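Local coordinates for DUF7790 domain-containing protein (Leptospira interrogans serogroup Icterohaemorrhagiae serovar copenhageni, PDB 6ULO) that is of unknown function but carries a domain assigned to the NADP-binding Rossmann clan and is probably anchored in the membrane by a transmembrane helix, at residues I283-K288 with T316-E321; V251-S256 with H277-K282; E127-I132 with V141-Y146; V42-V47 with S150-K155. One frame throughout, in Å; residues are numbered along the deposited sequence.

Interaction 1. Residues I283-K288 with T316-E321; sequences ISNFQK and TVVDKE
Asn285 and the backbone carbonyl of Lys320 form the firm end of this contact. ND2 donates to Lys320 O at 3.1 Å in a nearly straight bond (165° at the hydrogen). The acceptor lies in the plane of the asparagine amide, yet ND2 sits well above the plane of the carbonyl it approaches. CG is anti to the backbone N (chi1 179°), which sets it on the side of the turn that follows strand 315-318; the amide beyond it then meets Lys320 O. On the other branch of the amide, OD1 rests against Val318 CG1 at 3.7 Å and accepts a hydrogen bond from Gln281 NE2. A short, two-sided amide suits this buried place: it donates to a carbonyl of the turn and accepts from a neighbouring strand.

Toward solvent the contact becomes looser and is bridged by water. Water 1 accepts from ND2 at 2.8 Å and donates to Glu321 OE2. Lys288 and Glu321 are both exposed, and the lysine touches with its methylenes rather than its ammonium: Lys288 CE lies 3.3 Å from Glu321 OE2. Their charged ends remain beyond salt-bridge range, with Lys288 NZ 4.2 Å from Glu321 OE2, and water 2 links NZ to OE1. Long, flexible charged chains fit such a wet margin, where their attraction is probably weakened by the solvent.

Lys320 O also accepts from Trp289 NE1, one turn beyond Asn285 in helix 283-291. Val318 packs on strand 277-282 and helix 299-306, while Phe286 of helix 283-291 reaches Phe236 and Ile240 of helix 234-241.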
# COMPACT_ATOMS: atom_id res chain seq x y z
N ILE A 283 -5.68 -1.29 -14.44
CA ILE A 283 -6.54 -0.18 -14.00
C ILE A 283 -7.47 0.28 -15.12
O ILE A 283 -8.63 0.60 -14.88
CB ILE A 283 -5.72 1.00 -13.43
CG1 ILE A 283 -4.77 0.55 -12.33
CG2 ILE A 283 -6.66 2.02 -12.85
CD1 ILE A 283 -3.94 1.67 -11.73
N SER A 284 -6.99 0.26 -16.37
CA SER A 284 -7.87 0.61 -17.48
C SER A 284 -9.07 -0.34 -17.57
O SER A 284 -10.19 0.09 -17.86
CB SER A 284 -7.10 0.57 -18.80
OG SER A 284 -6.62 -0.75 -19.03
N ASN A 285 -8.83 -1.64 -17.34
CA ASN A 285 -9.92 -2.61 -17.32
C ASN A 285 -10.87 -2.32 -16.17
O ASN A 285 -12.10 -2.29 -16.34
CB ASN A 285 -9.32 -4.03 -17.24
CG ASN A 285 -10.39 -5.13 -17.19
OD1 ASN A 285 -11.06 -5.30 -16.18
ND2 ASN A 285 -10.53 -5.88 -18.29
N PHE A 286 -10.33 -2.03 -15.00
CA PHE A 286 -11.16 -1.71 -13.85
C PHE A 286 -12.02 -0.48 -14.12
O PHE A 286 -13.17 -0.44 -13.72
CB PHE A 286 -10.25 -1.51 -12.63
CG PHE A 286 -10.96 -1.33 -11.32
CD1 PHE A 286 -12.04 -2.15 -10.97
CD2 PHE A 286 -10.51 -0.39 -10.39
CE1 PHE A 286 -12.66 -2.03 -9.73
CE2 PHE A 286 -11.11 -0.27 -9.14
CZ PHE A 286 -12.18 -1.10 -8.80
N GLN A 287 -11.47 0.52 -14.80
CA GLN A 287 -12.24 1.72 -15.15
C GLN A 287 -13.43 1.38 -16.04
O GLN A 287 -14.50 1.98 -15.87
CB GLN A 287 -11.33 2.75 -15.82
CG GLN A 287 -10.32 3.36 -14.84
CD GLN A 287 -9.26 4.18 -15.56
OE1 GLN A 287 -8.98 3.92 -16.72
NE2 GLN A 287 -8.68 5.17 -14.89
N LYS A 288 -13.30 0.39 -16.93
CA LYS A 288 -14.45 -0.09 -17.69
C LYS A 288 -15.52 -0.67 -16.77
O LYS A 288 -16.71 -0.38 -16.91
CB LYS A 288 -14.04 -1.14 -18.72
CG LYS A 288 -13.05 -0.70 -19.78
CD LYS A 288 -12.67 -1.91 -20.67
CE LYS A 288 -11.84 -1.50 -21.86
NZ LYS A 288 -12.58 -0.60 -22.81
N THR A 316 -6.00 -14.57 -9.30
CA THR A 316 -6.84 -14.29 -10.46
C THR A 316 -6.31 -13.06 -11.18
O THR A 316 -5.82 -12.11 -10.55
CB THR A 316 -8.28 -14.07 -9.98
OG1 THR A 316 -8.85 -15.32 -9.58
CG2 THR A 316 -9.17 -13.46 -11.03
N VAL A 317 -6.38 -13.08 -12.52
CA VAL A 317 -6.23 -11.89 -13.34
C VAL A 317 -7.60 -11.56 -13.89
O VAL A 317 -8.22 -12.39 -14.56
CB VAL A 317 -5.26 -12.14 -14.51
CG1 VAL A 317 -5.15 -10.91 -15.40
CG2 VAL A 317 -3.90 -12.63 -14.00
N VAL A 318 -8.08 -10.34 -13.64
CA VAL A 318 -9.31 -9.90 -14.29
C VAL A 318 -8.91 -9.30 -15.63
O VAL A 318 -8.47 -8.13 -15.70
CB VAL A 318 -10.13 -8.91 -13.45
CG1 VAL A 318 -11.33 -8.40 -14.24
CG2 VAL A 318 -10.60 -9.57 -12.16
N ASP A 319 -9.02 -10.10 -16.69
CA ASP A 319 -8.62 -9.72 -18.02
C ASP A 319 -9.79 -9.63 -18.98
O ASP A 319 -9.58 -9.35 -20.16
CB ASP A 319 -7.53 -10.67 -18.55
CG ASP A 319 -7.90 -12.14 -18.40
OD1 ASP A 319 -9.04 -12.46 -18.00
OD2 ASP A 319 -7.02 -12.99 -18.67
N LYS A 320 -11.02 -9.85 -18.50
CA LYS A 320 -12.23 -9.79 -19.31
C LYS A 320 -13.01 -8.55 -18.93
O LYS A 320 -12.79 -7.94 -17.89
CB LYS A 320 -13.08 -11.04 -19.06
CG LYS A 320 -12.43 -12.33 -19.56
CD LYS A 320 -13.23 -13.60 -19.21
CE LYS A 320 -13.12 -13.99 -17.74
NZ LYS A 320 -13.80 -15.29 -17.44
N GLU A 321 -13.93 -8.18 -19.79
CA GLU A 321 -14.60 -6.90 -19.65
C GLU A 321 -16.08 -7.06 -19.37
O GLU A 321 -16.68 -8.10 -19.69
CB GLU A 321 -14.39 -6.06 -20.91
CG GLU A 321 -12.96 -5.75 -21.10
CD GLU A 321 -12.66 -5.03 -22.39
OE1 GLU A 321 -13.58 -4.83 -23.21
OE2 GLU A 321 -11.49 -4.66 -22.57
O HOH W 1 -9.36 -4.95 -20.70
O HOH W 2 -13.18 -2.84 -24.85

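Interaction 2. Residues V251-S256 with H277-K282; sequences VVRTIS and HYCVQK
Arg253 and Gln281 meet end-on across two antiparallel strands, both terminal nitrogens of the guanidinium gripping one oxygen. Gln281 OE1 accepts from Arg253 NH1 at 2.8 Å and from NH2 at 3.1 Å, and it lies practically in the guanidinium plane, while the amide plane is turned 63° from it. Arg253 CG stands between the backbone N and the carbonyl carbon (chi1 65°), against Cys279 CB at 3.6 Å, and a bend at chi3 (64°) then sets NE. NH1 also makes a weak bond to Cys279 SG, which lies at the guanidinium edge. Arginine suits this buried face because its several N-H donors serve OE1 and, through a salt bridge from NE, Glu227 together; the glutamine amide accepts at OE1 while its NE2 end is held by Asn285. The guanidinium also makes a cation-pi contact with Phe286.

Ile255 and His277 share that face, side by side and pointing the same way, with Ile255 CG1 3.9 Å from His277 CB. On the reverse face Thr254 and Tyr278 run alongside each other, Thr254 CG2 lying 3.6 Å from Tyr278 CD1 in an oblique approach to the ring. Their hydroxyls bond elsewhere, Thr254 to Glu50 and Tyr278 to the backbone of Arg52. Next to them Val252 and Val280 touch loosely.

Val251–Gln281, Arg253–Cys279 and Ile255–His277 are hydrogen-bonded pairs; Ile255 N, for example, reaches His277 O at 2.9 Å. Strand 249-255 is the last of five parallel strands in the order 3-2-1-4-5, consistent with a Rossmann-like sheet, and strand 277-282 adds an antiparallel strand beside that parallel part.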
# COMPACT_ATOMS: atom_id res chain seq x y z
N VAL A 251 -4.38 -2.74 -10.69
CA VAL A 251 -5.00 -2.90 -9.38
C VAL A 251 -4.47 -4.16 -8.73
O VAL A 251 -4.38 -5.20 -9.39
CB VAL A 251 -6.53 -3.03 -9.52
CG1 VAL A 251 -7.19 -3.34 -8.18
CG2 VAL A 251 -7.17 -1.81 -10.20
N VAL A 252 -4.18 -4.10 -7.44
CA VAL A 252 -3.92 -5.26 -6.62
C VAL A 252 -4.96 -5.31 -5.51
O VAL A 252 -5.17 -4.31 -4.80
CB VAL A 252 -2.51 -5.20 -6.01
CG1 VAL A 252 -2.28 -6.39 -5.04
CG2 VAL A 252 -1.45 -5.11 -7.10
N ARG A 253 -5.60 -6.47 -5.32
CA ARG A 253 -6.59 -6.62 -4.26
C ARG A 253 -6.53 -8.06 -3.76
O ARG A 253 -5.92 -8.95 -4.38
CB ARG A 253 -8.03 -6.32 -4.76
CG ARG A 253 -8.53 -7.30 -5.80
CD ARG A 253 -9.99 -7.16 -6.11
NE ARG A 253 -10.35 -5.87 -6.70
CZ ARG A 253 -10.36 -5.60 -8.00
NH1 ARG A 253 -9.99 -6.50 -8.90
NH2 ARG A 253 -10.76 -4.38 -8.42
N THR A 254 -7.22 -8.28 -2.65
CA THR A 254 -7.49 -9.63 -2.17
C THR A 254 -8.98 -9.76 -1.89
O THR A 254 -9.70 -8.77 -1.71
CB THR A 254 -6.72 -9.91 -0.87
OG1 THR A 254 -6.96 -8.86 0.08
CG2 THR A 254 -5.25 -10.02 -1.15
N ILE A 255 -9.44 -11.02 -1.87
CA ILE A 255 -10.79 -11.35 -1.43
C ILE A 255 -10.74 -12.53 -0.48
O ILE A 255 -9.73 -13.24 -0.36
CB ILE A 255 -11.79 -11.63 -2.58
CG1 ILE A 255 -11.34 -12.84 -3.41
CG2 ILE A 255 -12.09 -10.32 -3.39
CD1 ILE A 255 -12.50 -13.42 -4.26
N SER A 256 -11.87 -12.75 0.19
CA SER A 256 -11.92 -13.82 1.19
C SER A 256 -13.25 -14.56 1.18
O SER A 256 -13.54 -15.27 2.14
CB SER A 256 -11.62 -13.24 2.58
OG SER A 256 -12.58 -12.26 2.96
N HIS A 277 -7.52 -14.93 -1.33
CA HIS A 277 -7.24 -15.11 -2.75
C HIS A 277 -6.79 -13.76 -3.30
O HIS A 277 -7.33 -12.71 -2.90
CB HIS A 277 -8.52 -15.60 -3.45
CG HIS A 277 -8.33 -15.96 -4.89
ND1 HIS A 277 -8.12 -17.26 -5.31
CD2 HIS A 277 -8.39 -15.20 -6.01
CE1 HIS A 277 -8.03 -17.28 -6.63
NE2 HIS A 277 -8.19 -16.04 -7.08
N TYR A 278 -5.78 -13.76 -4.17
CA TYR A 278 -5.16 -12.54 -4.67
C TYR A 278 -5.70 -12.24 -6.06
O TYR A 278 -6.07 -13.16 -6.80
CB TYR A 278 -3.62 -12.73 -4.69
CG TYR A 278 -3.10 -12.88 -3.29
CD1 TYR A 278 -2.52 -11.81 -2.61
CD2 TYR A 278 -3.24 -14.10 -2.59
CE1 TYR A 278 -2.11 -11.95 -1.29
CE2 TYR A 278 -2.85 -14.24 -1.27
CZ TYR A 278 -2.28 -13.15 -0.63
OH TYR A 278 -1.90 -13.27 0.68
N CYS A 279 -5.70 -10.97 -6.44
CA CYS A 279 -6.25 -10.61 -7.73
C CYS A 279 -5.54 -9.37 -8.27
O CYS A 279 -5.34 -8.38 -7.55
CB CYS A 279 -7.75 -10.34 -7.59
SG CYS A 279 -8.60 -9.85 -9.09
N VAL A 280 -5.15 -9.43 -9.55
CA VAL A 280 -4.67 -8.25 -10.26
C VAL A 280 -5.60 -7.96 -11.44
O VAL A 280 -6.31 -8.85 -11.93
CB VAL A 280 -3.20 -8.38 -10.72
CG1 VAL A 280 -2.33 -8.57 -9.52
CG2 VAL A 280 -3.04 -9.54 -11.69
N GLN A 281 -5.57 -6.72 -11.91
CA GLN A 281 -6.49 -6.27 -12.95
C GLN A 281 -5.92 -4.97 -13.49
O GLN A 281 -5.59 -4.07 -12.72
CB GLN A 281 -7.87 -5.99 -12.34
CG GLN A 281 -8.88 -5.38 -13.28
CD GLN A 281 -10.25 -5.22 -12.65
OE1 GLN A 281 -10.39 -5.23 -11.41
NE2 GLN A 281 -11.28 -5.07 -13.49
N LYS A 282 -5.82 -4.84 -14.80
CA LYS A 282 -5.35 -3.55 -15.31
C LYS A 282 -6.27 -2.43 -14.85
O LYS A 282 -7.50 -2.58 -14.84
CB LYS A 282 -5.26 -3.57 -16.85
CG LYS A 282 -4.01 -4.30 -17.38
CD LYS A 282 -3.91 -4.25 -18.89
CE LYS A 282 -2.56 -4.77 -19.37
NZ LYS A 282 -2.46 -4.79 -20.85

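Interaction 3. Residues E127-I132 with V141-Y146; sequences EALELI and VYKKVY
The Tyr146 ring meets helix 127-132 obliquely, neither flat on nor edge on, with three aliphatic groups spread along it. Leu129 CD2 touches Tyr146 CD2 at 3.9 Å, Ala128 CB lies 3.8 Å from Tyr146 CE1 nearer the hydroxyl end, and Ile132 CD1 lies by the ring's base, 4.1 Å from Tyr146 CB. CG of Tyr146 is anti to the backbone N (chi1 180°), which sets CG on the side of the facing helix; the Trp120 ring meets that of Tyr146 with nearly parallel planes. The second ring, Tyr142, leads away instead. It has Val141 CG1 over one face, stacks with Phe136 and meets His98 edge to face; its part in this contact is CB, 3.7 Å from Ile132 CG2.

Lys143, to one side of both rings, acts as a hydrocarbon chain. Its CG packs on Ile132 CG2 at 3.8 Å, the two side chains sliding past each other in opposite directions, and Lys143 CE comes within 3.4 Å of Leu129 O. Lysine suits this half-exposed border because its methylenes cover leucine and isoleucine while NZ runs on to Gln133 OE1. Alanine, at the ring's far end, allows close approach to the facing helix.

The two helices follow one another in the chain as an antiparallel helical hairpin, their segment axes 9.7 Å apart at an angle of 155°. The contact is mainly apolar, van der Waals packing of methyls, methylenes and ring carbons, with one methylene against a backbone oxygen. Polar ends are served outside it, Tyr146 OH bonding to Leu119 O and Arg154, so the pairing probably depends chiefly on complementary shape.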
# COMPACT_ATOMS: atom_id res chain seq x y z
N GLU A 127 15.88 3.38 21.80
CA GLU A 127 16.42 4.26 20.76
C GLU A 127 15.32 4.80 19.85
O GLU A 127 15.32 5.98 19.49
CB GLU A 127 17.41 3.47 19.92
CG GLU A 127 18.04 4.31 18.83
CD GLU A 127 19.07 3.55 18.02
OE1 GLU A 127 19.40 2.40 18.38
OE2 GLU A 127 19.53 4.12 17.02
N ALA A 128 14.38 3.94 19.47
CA ALA A 128 13.28 4.37 18.60
C ALA A 128 12.45 5.48 19.24
O ALA A 128 12.09 6.47 18.59
CB ALA A 128 12.40 3.17 18.24
N LEU A 129 12.11 5.31 20.52
CA LEU A 129 11.31 6.32 21.21
C LEU A 129 12.09 7.62 21.41
O LEU A 129 11.51 8.70 21.31
CB LEU A 129 10.77 5.76 22.53
CG LEU A 129 9.73 4.66 22.37
CD1 LEU A 129 9.46 4.04 23.73
CD2 LEU A 129 8.42 5.20 21.78
N GLU A 130 13.40 7.54 21.62
CA GLU A 130 14.21 8.75 21.67
C GLU A 130 14.27 9.46 20.32
O GLU A 130 14.23 10.69 20.25
CB GLU A 130 15.62 8.38 22.12
CG GLU A 130 15.74 7.94 23.60
CD GLU A 130 17.09 7.27 23.98
OE1 GLU A 130 17.97 7.05 23.10
OE2 GLU A 130 17.26 6.96 25.18
N LEU A 131 14.32 8.70 19.23
CA LEU A 131 14.32 9.29 17.90
C LEU A 131 12.99 9.98 17.63
O LEU A 131 12.96 11.11 17.12
CB LEU A 131 14.58 8.21 16.85
CG LEU A 131 14.43 8.62 15.39
CD1 LEU A 131 15.40 9.73 15.07
CD2 LEU A 131 14.69 7.41 14.49
N ILE A 132 11.88 9.34 17.99
CA ILE A 132 10.58 10.00 17.86
C ILE A 132 10.57 11.28 18.68
O ILE A 132 10.07 12.33 18.22
CB ILE A 132 9.43 9.06 18.24
CG1 ILE A 132 9.29 7.96 17.18
CG2 ILE A 132 8.12 9.84 18.41
CD1 ILE A 132 8.44 6.77 17.61
N VAL A 141 2.13 11.90 20.34
CA VAL A 141 1.18 11.33 19.38
C VAL A 141 1.78 10.08 18.77
O VAL A 141 1.12 9.03 18.64
CB VAL A 141 0.84 12.38 18.31
CG1 VAL A 141 0.07 11.77 17.16
CG2 VAL A 141 0.03 13.55 18.93
N TYR A 142 3.06 10.18 18.38
CA TYR A 142 3.75 9.10 17.69
C TYR A 142 4.28 8.05 18.64
O TYR A 142 4.29 6.87 18.29
CB TYR A 142 4.85 9.69 16.79
CG TYR A 142 4.23 10.68 15.82
CD1 TYR A 142 3.72 10.27 14.59
CD2 TYR A 142 4.09 12.04 16.17
CE1 TYR A 142 3.09 11.18 13.74
CE2 TYR A 142 3.47 12.93 15.35
CZ TYR A 142 2.99 12.52 14.14
OH TYR A 142 2.37 13.48 13.36
N LYS A 143 4.68 8.44 19.86
CA LYS A 143 5.11 7.43 20.83
C LYS A 143 3.95 6.52 21.20
O LYS A 143 4.13 5.30 21.36
CB LYS A 143 5.69 8.09 22.09
CG LYS A 143 6.97 8.82 21.84
CD LYS A 143 7.48 9.49 23.13
CE LYS A 143 8.88 9.13 23.44
NZ LYS A 143 9.35 9.80 24.69
N LYS A 144 2.74 7.08 21.34
CA LYS A 144 1.58 6.25 21.62
C LYS A 144 1.32 5.28 20.48
O LYS A 144 1.06 4.10 20.71
CB LYS A 144 0.35 7.14 21.83
CG LYS A 144 0.30 7.93 23.14
CD LYS A 144 -1.00 8.74 23.18
CE LYS A 144 -1.13 9.53 24.44
NZ LYS A 144 -0.88 8.64 25.58
N VAL A 145 1.39 5.77 19.24
CA VAL A 145 1.22 4.89 18.08
C VAL A 145 2.28 3.80 18.08
O VAL A 145 1.97 2.62 17.84
CB VAL A 145 1.20 5.69 16.76
CG1 VAL A 145 1.25 4.73 15.56
CG2 VAL A 145 -0.04 6.55 16.69
N TYR A 146 3.54 4.15 18.36
CA TYR A 146 4.60 3.14 18.41
C TYR A 146 4.24 2.04 19.40
O TYR A 146 4.34 0.85 19.09
CB TYR A 146 5.94 3.78 18.81
CG TYR A 146 7.06 2.76 18.88
CD1 TYR A 146 7.96 2.62 17.82
CD2 TYR A 146 7.24 1.96 20.01
CE1 TYR A 146 8.99 1.65 17.86
CE2 TYR A 146 8.26 1.00 20.07
CZ TYR A 146 9.13 0.87 19.00
OH TYR A 146 10.14 -0.07 19.08

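Interaction 4. Residues V42-V47 with S150-K155; sequences VGDTTV and SPFIRK
The 3-10 turn at 43-45 lays the Gly43–Asp44 backbone over one face of the Phe152 ring, with the Asp44 and Phe152 CA atoms 6.2 Å apart. Asp44 CA stands 3.8 Å from the centroid of the Phe152 ring and only 8° off its normal, a clear CH-pi contact. Gly43, having no side chain, lets its carbonyl carbon come within 3.3 Å of Phe152 CD2. Asp44 is exposed, and its short chain brings the carboxylate beside the ring's far end while keeping it at the surface, OD2 lying 3.4 Å from Phe152 CZ with the two planes 39° apart. CG of Phe152 is anti to its carbonyl carbon (chi1 -62°), which starts the side chain toward the turn.

In the fold this joins the long connection between helices 18-28 and 57-60 to helix 139-166, at a kink where the N atoms of Pro151 and Phe152 lack a bond to the preceding turn. Beyond the ring, Val47 settles on the helix: its CG1 touches Phe152 O at 3.6 Å and Ile153 CG1 at 3.8 Å, a compact branched group that fits against both. Thr46 OG1 donates to Gly43 O at 2.7 Å, the oxygen that Thr46 N also binds.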
# COMPACT_ATOMS: atom_id res chain seq x y z
N VAL A 42 -6.37 1.07 16.61
CA VAL A 42 -5.75 0.07 17.48
C VAL A 42 -4.59 -0.55 16.71
O VAL A 42 -4.52 -0.46 15.48
CB VAL A 42 -6.73 -1.03 17.95
CG1 VAL A 42 -7.82 -0.46 18.85
CG2 VAL A 42 -7.35 -1.76 16.72
N GLY A 43 -3.65 -1.15 17.45
CA GLY A 43 -2.44 -1.65 16.82
C GLY A 43 -2.69 -2.72 15.77
O GLY A 43 -1.92 -2.84 14.81
N ASP A 44 -3.77 -3.49 15.93
CA ASP A 44 -4.09 -4.57 14.99
C ASP A 44 -4.17 -4.06 13.55
O ASP A 44 -3.89 -4.78 12.60
CB ASP A 44 -5.45 -5.20 15.36
CG ASP A 44 -5.63 -5.46 16.86
OD1 ASP A 44 -5.91 -6.64 17.20
OD2 ASP A 44 -5.52 -4.53 17.71
N THR A 45 -4.58 -2.81 13.38
CA THR A 45 -4.85 -2.26 12.06
C THR A 45 -3.59 -1.91 11.30
O THR A 45 -3.66 -1.68 10.08
CB THR A 45 -5.72 -1.02 12.23
OG1 THR A 45 -6.79 -1.34 13.13
CG2 THR A 45 -6.29 -0.52 10.91
N THR A 46 -2.43 -1.90 11.96
CA THR A 46 -1.20 -1.38 11.38
C THR A 46 -0.38 -2.45 10.67
O THR A 46 0.73 -2.16 10.21
CB THR A 46 -0.31 -0.72 12.45
OG1 THR A 46 0.14 -1.72 13.39
CG2 THR A 46 -1.06 0.38 13.18
N VAL A 47 -0.90 -3.68 10.55
CA VAL A 47 -0.20 -4.74 9.84
C VAL A 47 -1.13 -5.42 8.87
O VAL A 47 -2.34 -5.50 9.09
CB VAL A 47 0.43 -5.80 10.77
CG1 VAL A 47 1.55 -5.20 11.58
CG2 VAL A 47 -0.63 -6.46 11.64
N SER A 150 3.67 -1.51 17.73
CA SER A 150 4.87 -2.35 17.74
C SER A 150 4.65 -3.83 18.06
O SER A 150 5.28 -4.68 17.41
CB SER A 150 6.01 -1.71 18.57
OG SER A 150 5.62 -1.52 19.91
N PRO A 151 3.78 -4.23 18.99
CA PRO A 151 3.63 -5.68 19.19
C PRO A 151 3.16 -6.39 17.93
O PRO A 151 3.59 -7.51 17.63
CB PRO A 151 2.65 -5.79 20.37
CG PRO A 151 2.76 -4.43 21.06
CD PRO A 151 2.96 -3.46 19.95
N PHE A 152 2.27 -5.76 17.16
CA PHE A 152 1.79 -6.36 15.92
C PHE A 152 2.84 -6.30 14.83
O PHE A 152 3.02 -7.27 14.09
CB PHE A 152 0.52 -5.64 15.49
CG PHE A 152 -0.59 -5.78 16.48
CD1 PHE A 152 -1.42 -6.91 16.46
CD2 PHE A 152 -0.77 -4.83 17.48
CE1 PHE A 152 -2.43 -7.05 17.40
CE2 PHE A 152 -1.76 -4.97 18.42
CZ PHE A 152 -2.59 -6.09 18.39
N ILE A 153 3.55 -5.17 14.72
CA ILE A 153 4.57 -5.01 13.69
C ILE A 153 5.71 -6.00 13.92
O ILE A 153 6.25 -6.57 12.96
CB ILE A 153 5.04 -3.54 13.67
CG1 ILE A 153 3.96 -2.68 12.98
CG2 ILE A 153 6.37 -3.38 12.95
CD1 ILE A 153 4.17 -1.19 13.06
N ARG A 154 6.09 -6.23 15.19
CA ARG A 154 7.15 -7.19 15.47
C ARG A 154 6.76 -8.59 15.04
O ARG A 154 7.55 -9.31 14.42
CB ARG A 154 7.45 -7.17 16.97
CG ARG A 154 8.16 -5.88 17.36
CD ARG A 154 8.08 -5.66 18.87
NE ARG A 154 8.56 -4.31 19.20
CZ ARG A 154 8.58 -3.81 20.43
NH1 ARG A 154 8.14 -4.54 21.44
NH2 ARG A 154 9.03 -2.57 20.64
N LYS A 155 5.53 -8.99 15.36
CA LYS A 155 5.07 -10.32 14.97
C LYS A 155 5.06 -10.44 13.45
O LYS A 155 5.49 -11.47 12.90
CB LYS A 155 3.69 -10.56 15.58
CG LYS A 155 3.00 -11.83 15.16
CD LYS A 155 1.71 -11.97 15.95
CE LYS A 155 0.92 -13.19 15.55
NZ LYS A 155 -0.40 -13.26 16.25

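Interaction 2 is the buried core contact, a strand pairing with backbone bonds and polar side chains satisfied inside the protein. Interaction 1 adjoins it: helix 283-291 follows strand 277-282 directly, strand 315-318 is that strand's other neighbour in the sheet, and Thr316 OG1 bonds His277 NE2. The chemistry of interaction 1 shifts from a buried amide to charges joined through water at the surface. Interactions 3 and 4, both partly buried, share helix 139-166 and touch through Tyr146 OH and Arg154 NH2. Interaction 3 relies on aliphatic-aromatic packing of side chains, interaction 4 largely on backbone laid over a ring. Interactions 1 and 3 lie on opposite sides of the chain's centre, their own centres 42 Å apart.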